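Local coordinates for GTPase activator-like protein (Chaetomium thermophilum, PDB 5HIU), which probably stimulates GTP hydrolysis by a small GTPase as full-length TSC2, of which this chain is the all-helical N-terminal part, at residues L142-L147 against D204-G209; D212-I217 against R228-V233; K216-T221 against I252-S257; S236-G241 against S274-S279. All coordinates share one frame; numbering follows the deposited sequence.

Interaction 1: L142-L147 against D204-G209; sequences LLTLWL and DDVIAG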
loop_
_atom_site.group_PDB
_atom_site.type_symbol
_atom_site.label_atom_id
_atom_site.label_comp_id
_atom_site.label_asym_id
_atom_site.label_seq_id
_atom_site.Cartn_x
_atom_site.Cartn_y
_atom_site.Cartn_z
ATOM N N LEU A 142 17.763 -6.092 -2.769
ATOM C CA LEU A 142 18.370 -5.285 -1.743
ATOM C C LEU A 142 17.313 -4.427 -1.062
ATOM O O LEU A 142 17.268 -4.374 0.178
ATOM C CB LEU A 142 19.468 -4.404 -2.306
ATOM C CG LEU A 142 19.984 -3.457 -1.217
ATOM C CD1 LEU A 142 20.987 -4.179 -0.347
ATOM C CD2 LEU A 142 20.557 -2.172 -1.801
ATOM N N LEU A 143 16.468 -3.761 -1.855
ATOM C CA LEU A 143 15.398 -2.917 -1.285
ATOM C C LEU A 143 14.492 -3.724 -0.377
ATOM O O LEU A 143 14.110 -3.281 0.708
ATOM C CB LEU A 143 14.534 -2.286 -2.368
ATOM C CG LEU A 143 15.248 -1.326 -3.312
ATOM C CD1 LEU A 143 14.305 -0.942 -4.434
ATOM C CD2 LEU A 143 15.790 -0.094 -2.610
ATOM N N THR A 144 14.134 -4.912 -0.831
ATOM C CA THR A 144 13.271 -5.768 -0.051
ATOM C C THR A 144 13.933 -6.120 1.261
ATOM O O THR A 144 13.288 -6.177 2.297
ATOM C CB THR A 144 12.934 -7.036 -0.837
ATOM O OG1 THR A 144 12.207 -6.660 -2.018
ATOM C CG2 THR A 144 12.112 -8.016 0.022
ATOM N N LEU A 145 15.228 -6.357 1.220
ATOM C CA LEU A 145 15.965 -6.680 2.429
ATOM C C LEU A 145 15.887 -5.492 3.390
ATOM O O LEU A 145 15.437 -5.598 4.528
ATOM C CB LEU A 145 17.402 -6.994 2.053
ATOM C CG LEU A 145 18.383 -7.390 3.150
ATOM C CD1 LEU A 145 17.725 -8.250 4.223
ATOM C CD2 LEU A 145 19.568 -8.098 2.492
ATOM N N TRP A 146 16.282 -4.341 2.884
ATOM C CA TRP A 146 16.274 -3.117 3.654
ATOM C C TRP A 146 14.904 -2.732 4.233
ATOM O O TRP A 146 14.839 -2.094 5.280
ATOM C CB TRP A 146 16.794 -1.995 2.756
ATOM C CG TRP A 146 18.265 -1.987 2.615
ATOM C CD1 TRP A 146 19.149 -2.931 3.055
ATOM C CD2 TRP A 146 19.035 -0.974 1.995
ATOM N NE1 TRP A 146 20.425 -2.551 2.743
ATOM C CE2 TRP A 146 20.379 -1.350 2.097
ATOM C CE3 TRP A 146 18.715 0.225 1.371
ATOM C CZ2 TRP A 146 21.398 -0.585 1.586
ATOM C CZ3 TRP A 146 19.727 0.983 0.859
ATOM C CH2 TRP A 146 21.061 0.583 0.980
ATOM N N LEU A 147 13.824 -3.089 3.546
ATOM C CA LEU A 147 12.490 -2.813 4.047
ATOM C C LEU A 147 12.279 -3.536 5.351
ATOM O O LEU A 147 11.761 -2.969 6.313
ATOM C CB LEU A 147 11.415 -3.304 3.078
ATOM C CG LEU A 147 10.742 -2.284 2.185
ATOM C CD1 LEU A 147 9.735 -3.027 1.319
ATOM C CD2 LEU A 147 10.057 -1.211 3.001
ATOM N N ASP A 204 9.757 -11.483 -11.409
ATOM C CA ASP A 204 8.453 -11.837 -10.831
ATOM C C ASP A 204 8.534 -12.287 -9.359
ATOM O O ASP A 204 7.638 -11.992 -8.561
ATOM C CB ASP A 204 7.799 -12.956 -11.669
ATOM C CG ASP A 204 7.454 -12.515 -13.080
ATOM O OD1 ASP A 204 7.272 -11.303 -13.314
ATOM O OD2 ASP A 204 7.375 -13.384 -13.968
ATOM N N ASP A 205 9.603 -12.997 -9.010
ATOM C CA ASP A 205 9.721 -13.579 -7.684
ATOM C C ASP A 205 10.174 -12.568 -6.631
ATOM O O ASP A 205 9.857 -12.730 -5.454
ATOM C CB ASP A 205 10.681 -14.770 -7.714
ATOM C CG ASP A 205 10.481 -15.717 -6.532
ATOM O OD1 ASP A 205 10.225 -15.251 -5.406
ATOM O OD2 ASP A 205 10.580 -16.940 -6.728
ATOM N N VAL A 206 10.914 -11.538 -7.033
ATOM C CA VAL A 206 11.319 -10.495 -6.086
ATOM C C VAL A 206 10.113 -9.605 -5.785
ATOM O O VAL A 206 9.939 -9.129 -4.663
ATOM C CB VAL A 206 12.485 -9.635 -6.623
ATOM C CG1 VAL A 206 12.884 -8.554 -5.620
ATOM C CG2 VAL A 206 13.690 -10.520 -6.924
ATOM N N ILE A 207 9.272 -9.409 -6.790
ATOM C CA ILE A 207 8.062 -8.635 -6.625
ATOM C C ILE A 207 7.088 -9.341 -5.690
ATOM O O ILE A 207 6.442 -8.708 -4.834
ATOM C CB ILE A 207 7.423 -8.330 -7.993
ATOM C CG1 ILE A 207 8.302 -7.342 -8.769
ATOM C CG2 ILE A 207 6.021 -7.754 -7.827
ATOM C CD1 ILE A 207 8.552 -6.021 -8.055
ATOM N N ALA A 208 6.987 -10.646 -5.845
ATOM C CA ALA A 208 6.245 -11.455 -4.889
ATOM C C ALA A 208 6.787 -11.162 -3.493
ATOM O O ALA A 208 6.019 -10.863 -2.573
ATOM C CB ALA A 208 6.371 -12.925 -5.223
ATOM N N GLY A 209 8.109 -11.179 -3.346
ATOM C CA GLY A 209 8.717 -10.852 -2.063
ATOM C C GLY A 209 8.392 -9.430 -1.603
ATOM O O GLY A 209 8.062 -9.165 -0.432
#

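Interaction 2: D212-I217 against R228-V233; sequences DMLLKI and RACIHV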
loop_
_atom_site.group_PDB
_atom_site.type_symbol
_atom_site.label_atom_id
_atom_site.label_comp_id
_atom_site.label_asym_id
_atom_site.label_seq_id
_atom_site.Cartn_x
_atom_site.Cartn_y
_atom_site.Cartn_z
ATOM N N ASP A 212 4.668 -9.057 -0.408
ATOM C CA ASP A 212 4.498 -9.644 0.936
ATOM C C ASP A 212 4.964 -8.703 2.029
ATOM O O ASP A 212 4.291 -8.506 3.041
ATOM C CB ASP A 212 5.306 -10.945 1.100
ATOM C CG ASP A 212 4.810 -12.056 0.229
ATOM O OD1 ASP A 212 3.755 -11.902 -0.411
ATOM O OD2 ASP A 212 5.488 -13.098 0.173
ATOM N N MET A 213 6.141 -8.146 1.827
ATOM C CA MET A 213 6.746 -7.276 2.816
ATOM C C MET A 213 5.867 -6.038 3.088
ATOM O O MET A 213 5.675 -5.649 4.248
ATOM C CB MET A 213 8.130 -6.864 2.308
ATOM C CG MET A 213 9.037 -6.168 3.298
ATOM S SD MET A 213 9.443 -7.218 4.688
ATOM C CE MET A 213 8.418 -6.518 5.990
ATOM N N LEU A 214 5.314 -5.443 2.026
ATOM C CA LEU A 214 4.479 -4.253 2.177
ATOM C C LEU A 214 3.172 -4.550 2.887
ATOM O O LEU A 214 2.649 -3.710 3.627
ATOM C CB LEU A 214 4.113 -3.676 0.836
ATOM C CG LEU A 214 5.271 -3.297 -0.044
ATOM C CD1 LEU A 214 4.756 -3.362 -1.459
ATOM C CD2 LEU A 214 5.818 -1.928 0.324
ATOM N N LEU A 215 2.632 -5.735 2.641
ATOM C CA LEU A 215 1.352 -6.062 3.212
ATOM C C LEU A 215 1.505 -6.357 4.686
ATOM O O LEU A 215 0.651 -5.974 5.481
ATOM C CB LEU A 215 0.724 -7.231 2.482
ATOM C CG LEU A 215 0.447 -6.954 1.015
ATOM C CD1 LEU A 215 -0.259 -8.157 0.428
ATOM C CD2 LEU A 215 -0.360 -5.681 0.772
ATOM N N LYS A 216 2.587 -7.035 5.047
ATOM C CA LYS A 216 2.942 -7.239 6.457
ATOM C C LYS A 216 2.858 -5.875 7.154
ATOM O O LYS A 216 2.049 -5.645 8.062
ATOM C CB LYS A 216 4.364 -7.804 6.544
ATOM C CG LYS A 216 4.699 -8.619 7.781
ATOM C CD LYS A 216 6.069 -9.289 7.628
ATOM C CE LYS A 216 6.013 -10.752 8.047
ATOM N NZ LYS A 216 7.356 -11.393 8.133
ATOM N N ILE A 217 3.666 -4.948 6.668
ATOM C CA ILE A 217 3.718 -3.619 7.238
ATOM C C ILE A 217 2.336 -2.970 7.270
ATOM O O ILE A 217 1.981 -2.311 8.238
ATOM C CB ILE A 217 4.723 -2.756 6.479
ATOM C CG1 ILE A 217 6.133 -3.315 6.716
ATOM C CG2 ILE A 217 4.651 -1.308 6.920
ATOM C CD1 ILE A 217 7.140 -2.834 5.697
ATOM N N ARG A 228 0.113 4.976 4.169
ATOM C CA ARG A 228 0.015 5.847 3.020
ATOM C C ARG A 228 1.135 5.432 2.092
ATOM O O ARG A 228 0.931 5.262 0.894
ATOM C CB ARG A 228 0.131 7.313 3.439
ATOM C CG ARG A 228 0.244 8.282 2.289
ATOM C CD ARG A 228 0.331 9.729 2.768
ATOM N NE ARG A 228 -0.992 10.330 2.911
ATOM C CZ ARG A 228 -1.719 10.348 4.028
ATOM N NH1 ARG A 228 -1.278 9.806 5.165
ATOM N NH2 ARG A 228 -2.914 10.927 4.011
ATOM N N ALA A 229 2.306 5.215 2.673
ATOM C CA ALA A 229 3.502 4.938 1.896
ATOM C C ALA A 229 3.377 3.605 1.169
ATOM O O ALA A 229 3.669 3.545 -0.012
ATOM C CB ALA A 229 4.750 4.960 2.786
ATOM N N CYS A 230 2.935 2.557 1.869
ATOM C CA CYS A 230 2.738 1.252 1.260
ATOM C C CYS A 230 1.699 1.248 0.163
ATOM O O CYS A 230 1.820 0.495 -0.798
ATOM C CB CYS A 230 2.321 0.228 2.305
ATOM S SG CYS A 230 3.626 -0.061 3.489
ATOM N N ILE A 231 0.663 2.071 0.300
ATOM C CA ILE A 231 -0.329 2.183 -0.752
ATOM C C ILE A 231 0.316 2.762 -1.991
ATOM O O ILE A 231 0.069 2.309 -3.111
ATOM C CB ILE A 231 -1.505 3.072 -0.331
ATOM C CG1 ILE A 231 -2.360 2.334 0.684
ATOM C CG2 ILE A 231 -2.382 3.450 -1.520
ATOM C CD1 ILE A 231 -3.227 3.274 1.499
ATOM N N HIS A 232 1.123 3.789 -1.797
ATOM C CA HIS A 232 1.810 4.409 -2.924
ATOM C C HIS A 232 2.789 3.443 -3.564
ATOM O O HIS A 232 2.904 3.432 -4.782
ATOM C CB HIS A 232 2.427 5.751 -2.522
ATOM C CG HIS A 232 1.391 6.733 -2.072
ATOM N ND1 HIS A 232 0.211 6.929 -2.763
ATOM C CD2 HIS A 232 1.314 7.518 -0.972
ATOM C CE1 HIS A 232 -0.533 7.812 -2.122
ATOM N NE2 HIS A 232 0.112 8.185 -1.031
ATOM N N VAL A 233 3.403 2.558 -2.773
ATOM C CA VAL A 233 4.283 1.566 -3.366
ATOM C C VAL A 233 3.476 0.654 -4.270
ATOM O O VAL A 233 3.887 0.345 -5.376
ATOM C CB VAL A 233 5.078 0.789 -2.317
ATOM C CG1 VAL A 233 5.607 -0.521 -2.883
ATOM C CG2 VAL A 233 6.223 1.643 -1.818
#

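Interaction 3: K216-T221 against I252-S257; sequences KICMLT and IQVLSS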
loop_
_atom_site.group_PDB
_atom_site.type_symbol
_atom_site.label_atom_id
_atom_site.label_comp_id
_atom_site.label_asym_id
_atom_site.label_seq_id
_atom_site.Cartn_x
_atom_site.Cartn_y
_atom_site.Cartn_z
ATOM N N LYS A 216 2.587 -7.035 5.047
ATOM C CA LYS A 216 2.942 -7.239 6.457
ATOM C C LYS A 216 2.858 -5.875 7.154
ATOM O O LYS A 216 2.049 -5.645 8.062
ATOM C CB LYS A 216 4.364 -7.804 6.544
ATOM C CG LYS A 216 4.699 -8.619 7.781
ATOM C CD LYS A 216 6.069 -9.289 7.628
ATOM C CE LYS A 216 6.013 -10.752 8.047
ATOM N NZ LYS A 216 7.356 -11.393 8.133
ATOM N N ILE A 217 3.666 -4.948 6.668
ATOM C CA ILE A 217 3.718 -3.619 7.238
ATOM C C ILE A 217 2.336 -2.970 7.270
ATOM O O ILE A 217 1.981 -2.311 8.238
ATOM C CB ILE A 217 4.723 -2.756 6.479
ATOM C CG1 ILE A 217 6.133 -3.315 6.716
ATOM C CG2 ILE A 217 4.651 -1.308 6.920
ATOM C CD1 ILE A 217 7.140 -2.834 5.697
ATOM N N CYS A 218 1.547 -3.182 6.229
ATOM C CA CYS A 218 0.186 -2.684 6.199
ATOM C C CYS A 218 -0.646 -3.185 7.371
ATOM O O CYS A 218 -1.319 -2.416 8.048
ATOM C CB CYS A 218 -0.491 -3.078 4.898
ATOM S SG CYS A 218 -0.083 -1.985 3.517
ATOM N N MET A 219 -0.583 -4.477 7.643
ATOM C CA MET A 219 -1.439 -5.046 8.661
ATOM C C MET A 219 -0.891 -4.907 10.057
ATOM O O MET A 219 -1.537 -5.328 11.002
ATOM C CB MET A 219 -1.732 -6.509 8.335
ATOM C CG MET A 219 -2.497 -6.674 7.031
ATOM S SD MET A 219 -3.940 -5.581 6.904
ATOM C CE MET A 219 -4.915 -6.332 8.208
ATOM N N LEU A 220 0.294 -4.345 10.228
ATOM C CA LEU A 220 0.777 -4.132 11.585
ATOM C C LEU A 220 1.703 -2.985 11.569
ATOM O O LEU A 220 2.870 -3.142 11.326
ATOM C CB LEU A 220 1.432 -5.391 12.169
ATOM C CG LEU A 220 2.541 -6.132 11.414
ATOM C CD1 LEU A 220 3.929 -5.683 11.839
ATOM C CD2 LEU A 220 2.426 -7.620 11.669
ATOM N N THR A 221 1.168 -1.797 11.745
ATOM C CA THR A 221 2.009 -0.625 11.859
ATOM C C THR A 221 1.218 0.408 12.602
ATOM O O THR A 221 0.028 0.598 12.351
ATOM C CB THR A 221 2.468 -0.092 10.492
ATOM O OG1 THR A 221 3.279 1.071 10.671
ATOM C CG2 THR A 221 1.289 0.266 9.616
ATOM N N ILE A 252 -5.878 -6.951 -2.469
ATOM C CA ILE A 252 -7.271 -6.569 -2.318
ATOM C C ILE A 252 -7.716 -6.688 -0.863
ATOM O O ILE A 252 -8.323 -5.743 -0.325
ATOM C CB ILE A 252 -8.213 -7.373 -3.250
ATOM C CG1 ILE A 252 -7.870 -7.141 -4.729
ATOM C CG2 ILE A 252 -9.656 -6.972 -3.025
ATOM C CD1 ILE A 252 -7.837 -5.681 -5.158
ATOM N N GLN A 253 -7.422 -7.820 -0.217
ATOM C CA GLN A 253 -7.662 -7.917 1.230
ATOM C C GLN A 253 -7.129 -6.666 1.914
ATOM O O GLN A 253 -7.868 -5.950 2.603
ATOM C CB GLN A 253 -6.975 -9.125 1.863
ATOM C CG GLN A 253 -7.771 -10.409 1.810
ATOM C CD GLN A 253 -7.305 -11.418 2.843
ATOM O OE1 GLN A 253 -6.117 -11.494 3.160
ATOM N NE2 GLN A 253 -8.239 -12.210 3.369
ATOM N N VAL A 254 -5.849 -6.385 1.717
ATOM C CA VAL A 254 -5.228 -5.380 2.558
ATOM C C VAL A 254 -5.791 -4.021 2.233
ATOM O O VAL A 254 -6.200 -3.285 3.136
ATOM C CB VAL A 254 -3.697 -5.400 2.464
ATOM C CG1 VAL A 254 -3.095 -4.147 3.069
ATOM C CG2 VAL A 254 -3.165 -6.632 3.170
ATOM N N LEU A 255 -5.812 -3.691 0.948
ATOM C CA LEU A 255 -6.376 -2.405 0.468
ATOM C C LEU A 255 -7.859 -2.207 0.791
ATOM O O LEU A 255 -8.258 -1.105 1.160
ATOM C CB LEU A 255 -6.242 -2.303 -1.030
ATOM C CG LEU A 255 -4.830 -2.240 -1.523
ATOM C CD1 LEU A 255 -4.783 -2.756 -2.953
ATOM C CD2 LEU A 255 -4.343 -0.812 -1.415
ATOM N N SER A 256 -8.658 -3.264 0.639
ATOM C CA SER A 256 -10.082 -3.197 0.978
ATOM C C SER A 256 -10.278 -2.937 2.451
ATOM O O SER A 256 -11.210 -2.268 2.851
ATOM C CB SER A 256 -10.815 -4.482 0.605
ATOM O OG SER A 256 -11.093 -4.487 -0.786
ATOM N N SER A 257 -9.374 -3.468 3.251
ATOM C CA SER A 257 -9.435 -3.273 4.679
ATOM C C SER A 257 -9.031 -1.851 5.044
ATOM O O SER A 257 -9.684 -1.206 5.847
ATOM C CB SER A 257 -8.580 -4.332 5.373
ATOM O OG SER A 257 -9.154 -5.624 5.144
#

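Interaction 4: S236-G241 against S274-S279; sequences SLVTFG and SIICRS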
loop_
_atom_site.group_PDB
_atom_site.type_symbol
_atom_site.label_atom_id
_atom_site.label_comp_id
_atom_site.label_asym_id
_atom_site.label_seq_id
_atom_site.Cartn_x
_atom_site.Cartn_y
_atom_site.Cartn_z
ATOM N N SER A 236 2.427 2.213 -7.319
ATOM C CA SER A 236 3.529 2.212 -8.236
ATOM C C SER A 236 3.579 0.909 -8.959
ATOM O O SER A 236 3.720 0.884 -10.187
ATOM C CB SER A 236 4.849 2.404 -7.523
ATOM O OG SER A 236 5.159 3.767 -7.482
ATOM N N LEU A 237 3.498 -0.183 -8.208
ATOM C CA LEU A 237 3.586 -1.469 -8.845
ATOM C C LEU A 237 2.588 -1.503 -9.966
ATOM O O LEU A 237 2.955 -1.719 -11.127
ATOM C CB LEU A 237 3.330 -2.611 -7.878
ATOM C CG LEU A 237 4.536 -2.986 -7.036
ATOM C CD1 LEU A 237 4.202 -4.236 -6.240
ATOM C CD2 LEU A 237 5.770 -3.241 -7.887
ATOM N N VAL A 238 1.330 -1.243 -9.633
ATOM C CA VAL A 238 0.274 -1.385 -10.633
ATOM C C VAL A 238 0.417 -0.355 -11.738
ATOM O O VAL A 238 0.154 -0.644 -12.875
ATOM C CB VAL A 238 -1.153 -1.391 -10.034
ATOM C CG1 VAL A 238 -1.321 -2.563 -9.081
ATOM C CG2 VAL A 238 -1.470 -0.096 -9.319
ATOM N N THR A 239 0.848 0.845 -11.415
ATOM C CA THR A 239 0.969 1.857 -12.432
ATOM C C THR A 239 2.102 1.502 -13.391
ATOM O O THR A 239 1.934 1.596 -14.606
ATOM C CB THR A 239 1.201 3.259 -11.820
ATOM O OG1 THR A 239 0.188 3.557 -10.856
ATOM C CG2 THR A 239 1.141 4.324 -12.876
ATOM N N PHE A 240 3.247 1.076 -12.870
ATOM C CA PHE A 240 4.458 0.927 -13.722
ATOM C C PHE A 240 4.960 -0.482 -14.007
ATOM O O PHE A 240 5.785 -0.653 -14.876
ATOM C CB PHE A 240 5.593 1.736 -13.138
ATOM C CG PHE A 240 5.270 3.189 -13.000
ATOM C CD1 PHE A 240 5.168 3.993 -14.122
ATOM C CD2 PHE A 240 5.055 3.755 -11.747
ATOM C CE1 PHE A 240 4.859 5.340 -13.997
ATOM C CE2 PHE A 240 4.752 5.105 -11.624
ATOM C CZ PHE A 240 4.650 5.892 -12.741
ATOM N N GLY A 241 4.457 -1.471 -13.283
ATOM C CA GLY A 241 4.777 -2.874 -13.511
ATOM C C GLY A 241 3.523 -3.707 -13.360
ATOM O O GLY A 241 2.478 -3.367 -13.941
ATOM N N SER A 274 -8.839 1.418 -7.729
ATOM C CA SER A 274 -9.489 1.706 -9.001
ATOM C C SER A 274 -8.581 1.267 -10.122
ATOM O O SER A 274 -9.016 0.581 -11.060
ATOM C CB SER A 274 -9.879 3.178 -9.157
ATOM O OG SER A 274 -8.821 4.030 -8.770
ATOM N N ILE A 275 -7.305 1.630 -10.008
ATOM C CA ILE A 275 -6.326 1.243 -11.011
ATOM C C ILE A 275 -6.417 -0.263 -11.204
ATOM O O ILE A 275 -6.622 -0.737 -12.318
ATOM C CB ILE A 275 -4.907 1.663 -10.603
ATOM C CG1 ILE A 275 -4.771 3.184 -10.722
ATOM C CG2 ILE A 275 -3.879 0.969 -11.473
ATOM C CD1 ILE A 275 -3.710 3.805 -9.834
ATOM N N ILE A 276 -6.309 -1.013 -10.116
ATOM C CA ILE A 276 -6.345 -2.473 -10.208
ATOM C C ILE A 276 -7.634 -2.969 -10.895
ATOM O O ILE A 276 -7.612 -3.924 -11.697
ATOM C CB ILE A 276 -6.227 -3.128 -8.817
ATOM C CG1 ILE A 276 -4.895 -2.766 -8.174
ATOM C CG2 ILE A 276 -6.351 -4.647 -8.928
ATOM C CD1 ILE A 276 -4.814 -3.079 -6.700
ATOM N N CYS A 277 -8.749 -2.328 -10.560
ATOM C CA CYS A 277 -10.052 -2.726 -11.088
ATOM C C CYS A 277 -10.160 -2.521 -12.595
ATOM O O CYS A 277 -10.740 -3.352 -13.299
ATOM C CB CYS A 277 -11.165 -1.969 -10.376
ATOM S SG CYS A 277 -11.611 -2.778 -8.831
ATOM N N ARG A 278 -9.586 -1.421 -13.077
ATOM C CA ARG A 278 -9.603 -1.108 -14.490
ATOM C C ARG A 278 -8.518 -1.845 -15.288
ATOM O O ARG A 278 -8.225 -1.475 -16.419
ATOM C CB ARG A 278 -9.462 0.400 -14.673
ATOM C CG ARG A 278 -10.678 1.177 -14.207
ATOM C CD ARG A 278 -10.412 2.668 -14.272
ATOM N NE ARG A 278 -9.504 3.054 -13.200
ATOM C CZ ARG A 278 -8.659 4.081 -13.238
ATOM N NH1 ARG A 278 -8.581 4.860 -14.307
ATOM N NH2 ARG A 278 -7.875 4.324 -12.190
ATOM N N SER A 279 -7.943 -2.898 -14.712
ATOM C CA SER A 279 -6.793 -3.584 -15.293
ATOM C C SER A 279 -7.208 -5.017 -15.540
ATOM O O SER A 279 -8.319 -5.405 -15.183
ATOM C CB SER A 279 -5.614 -3.557 -14.316
ATOM O OG SER A 279 -5.610 -4.727 -13.503
#

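Interaction 1: L142-L147 against D204-G209
Thr-144 reaches across from helix 139-163 and touches helix 204-219 with both branches of its side chain. The hydroxyl branch comes against a methyl: OG1 lies 4.1 Å from Val-206 CG1, the two side chains meeting at a slant. The methyl branch is directed to main chain instead, with Thr-144 CG2 4.2 Å from Gly-209 O. Both contacts are at the outer limit of van der Waals range, and the two segments bury just 89 Å² between them. Gly-209 offers backbone alone to this meeting, and its CA is 7.1 Å from that of Thr-144.

Such light side-by-side contact joins neighbouring layers of an α-solenoid, in which successive helices stack along an elongated body without any strand. Part of the contact between the two helices lies further along helix 204-219, where Leu-210 receives both Thr-144 and Leu-147.

The polar interactions run along each helix. A chi1 of -63° puts Thr-144 OG1 beside its own backbone N, where it is hydrogen-bonded to Phe-140 O one turn back; the hydroxyl is therefore satisfied within its own helix while its flank rests on Val-206. Main-chain bonds such as Gly-209 N to Asp-205 O, at 3.1 Å, keep the second segment helical.

Aromatic packing occupies a different side of helix 139-163. There Leu-142 CD2 sits 3.8 Å above one face of the Trp-146 ring, displaced toward its rim, and the same indole makes an edge-to-face contact with Phe-115.

Interaction 2: D212-I217 against R228-V233
The backbone N of Val-233, a residue that packs on Leu-214 across the contact, is bonded to Ala-229 O at 2.9 Å. This is an ordinary helical bond; the side chain of the same residue points to helix 204-219. Its methyl CG1 enters the fork of Leu-214, lying 3.3 Å from Leu-214 CD1. The second prong is almost as close, with Leu-214 CD2 3.5 Å from Val-233 CG1. The valine methyl gets there because it is turned anti to its backbone N (chi1 160°), whereas Leu-214 CG stands beside the N of its own residue.

One turn away on each helix, the thiol of Cys-230 lies beside Leu-214 and Ile-217. Cys-230 SG is 3.8 Å from the branch methyl CG2 of Ile-217, and it is equally far, 3.8 Å, from the carbonyl oxygen Leu-214 O. The backbones come closest here, with the CA atoms of Leu-214 and Cys-230 5.8 Å apart.

Helices 204-219 and 224-240 form an antiparallel hairpin, the axes of the short segments passing 9.7 Å apart at 154°. Phe-188 of helix 179-198 also covers Cys-230, and Tyr-151 of helix 139-163 covers Ile-217. Asp-212, away from the contact, forms a salt bridge with Lys-247.

All four touching residues are buried. Side chain meets side chain through carbon and sulfur alone, and the one approach to an oxygen, Cys-230 SG to Leu-214 O, is of van der Waals length, so the pairing depends on the fit of shapes and on exclusion of water, with no directional bond between the segments.

Interaction 3: K216-T221 against I252-S257
Val-254 projects both of its methyls at the C-terminal end of helix 204-219, where CG1 meets mainly Cys-218 and CG2 mainly Met-219. Its CG1, anti to the backbone N at chi1 166°, comes 3.4 Å from Cys-218 CB. The thiol lies just beyond, with Cys-218 SG 3.7 Å from Val-254 CG1, so the whole short side chain borders one methyl.

The Met-219 side chain starts off across the direction of the contact. Its chi1 of -63° sets CG, and the bend at chi2 (-49°) sets SD, beside the other valine methyl: Met-219 CG is 3.9 Å and Met-219 SD 4.0 Å from Val-254 CG2. The two side chains run alongside one another, pointing opposite ways.

One turn on from Val-254, Ser-257 turns its hydroxyl to its own helix, giving a bond of 2.9 Å from Ser-257 OG to Gln-253 O. Ser-257 N reaches the same oxygen from the opposite face of the carbonyl plane.

Helix 224-240 lies on one flank, bringing Leu-227 against Cys-218. Helix 302-322 lies on another, where Arg-310 touches Met-219 and Ser-257; the surroundings are helical, without strands.

Interaction 4: S236-G241 against S274-S279
Two helices of the solenoid, 224-240 and 266-277, come together near their C-terminal ends, where Val-238 packs on Ile-275 and Ile-276. Val-238 divides its branches between the two isoleucines. With CG1 anti to the carbonyl carbon (chi1 -61°), Val-238 CG2 falls between the backbone N and the carbonyl carbon and lies 3.4 Å from Ile-275 CG2. The side chains of Val-238 and Ile-276 cross at about a right angle, with Val-238 CG1 3.7 Å from Ile-276 CG1.

Toward the surface the far end of Ile-275 extends the contact, its CD1 lying 4.0 Å from Thr-239 OG1. That hydroxyl is hydrogen-bonded to Glu-235 O in its own helix, so only its side meets the methyl. Thr-239 CG2 points elsewhere and lies 3.8 Å above the centre of the Phe-240 ring.

Polar bonds finish the second helix. Ser-279 OG donates to Ile-276 O at 2.8 Å, and Ser-279 N approaches the same oxygen from the same face of its plane. The hydroxyl also caps the backbone N of His-281, thereby linking the end of one helix to the start of helix 281-294. A weak bond of 3.3 Å from Arg-278 NE to Ser-274 O lies along the same turn.

Aliphatic packing between helices two apart in the sequence, beside a tight turn into the next helix, is in keeping with the layered helices of an α-solenoid.

From the N terminus, interaction 1 closes the first loop, returning over helix 179-198 and an unmodelled linker to lay helix 204-219 beside helix 139-163. Interaction 2 follows in series and closes the shortest loop, the turn between helices 204-219 and 224-240. Interaction 3 starts from the same stretch, sharing Lys-216 and Ile-217, but reaches on to helix 245-261; its loop contains segment 228-233, and the centres of the two contacts are about 7 Å apart. Interaction 4 crosses interaction 3, leaving from helix 224-240 within that loop and ending beyond it on helix 266-277. Together the four contacts tie successive layers in the middle of the solenoid.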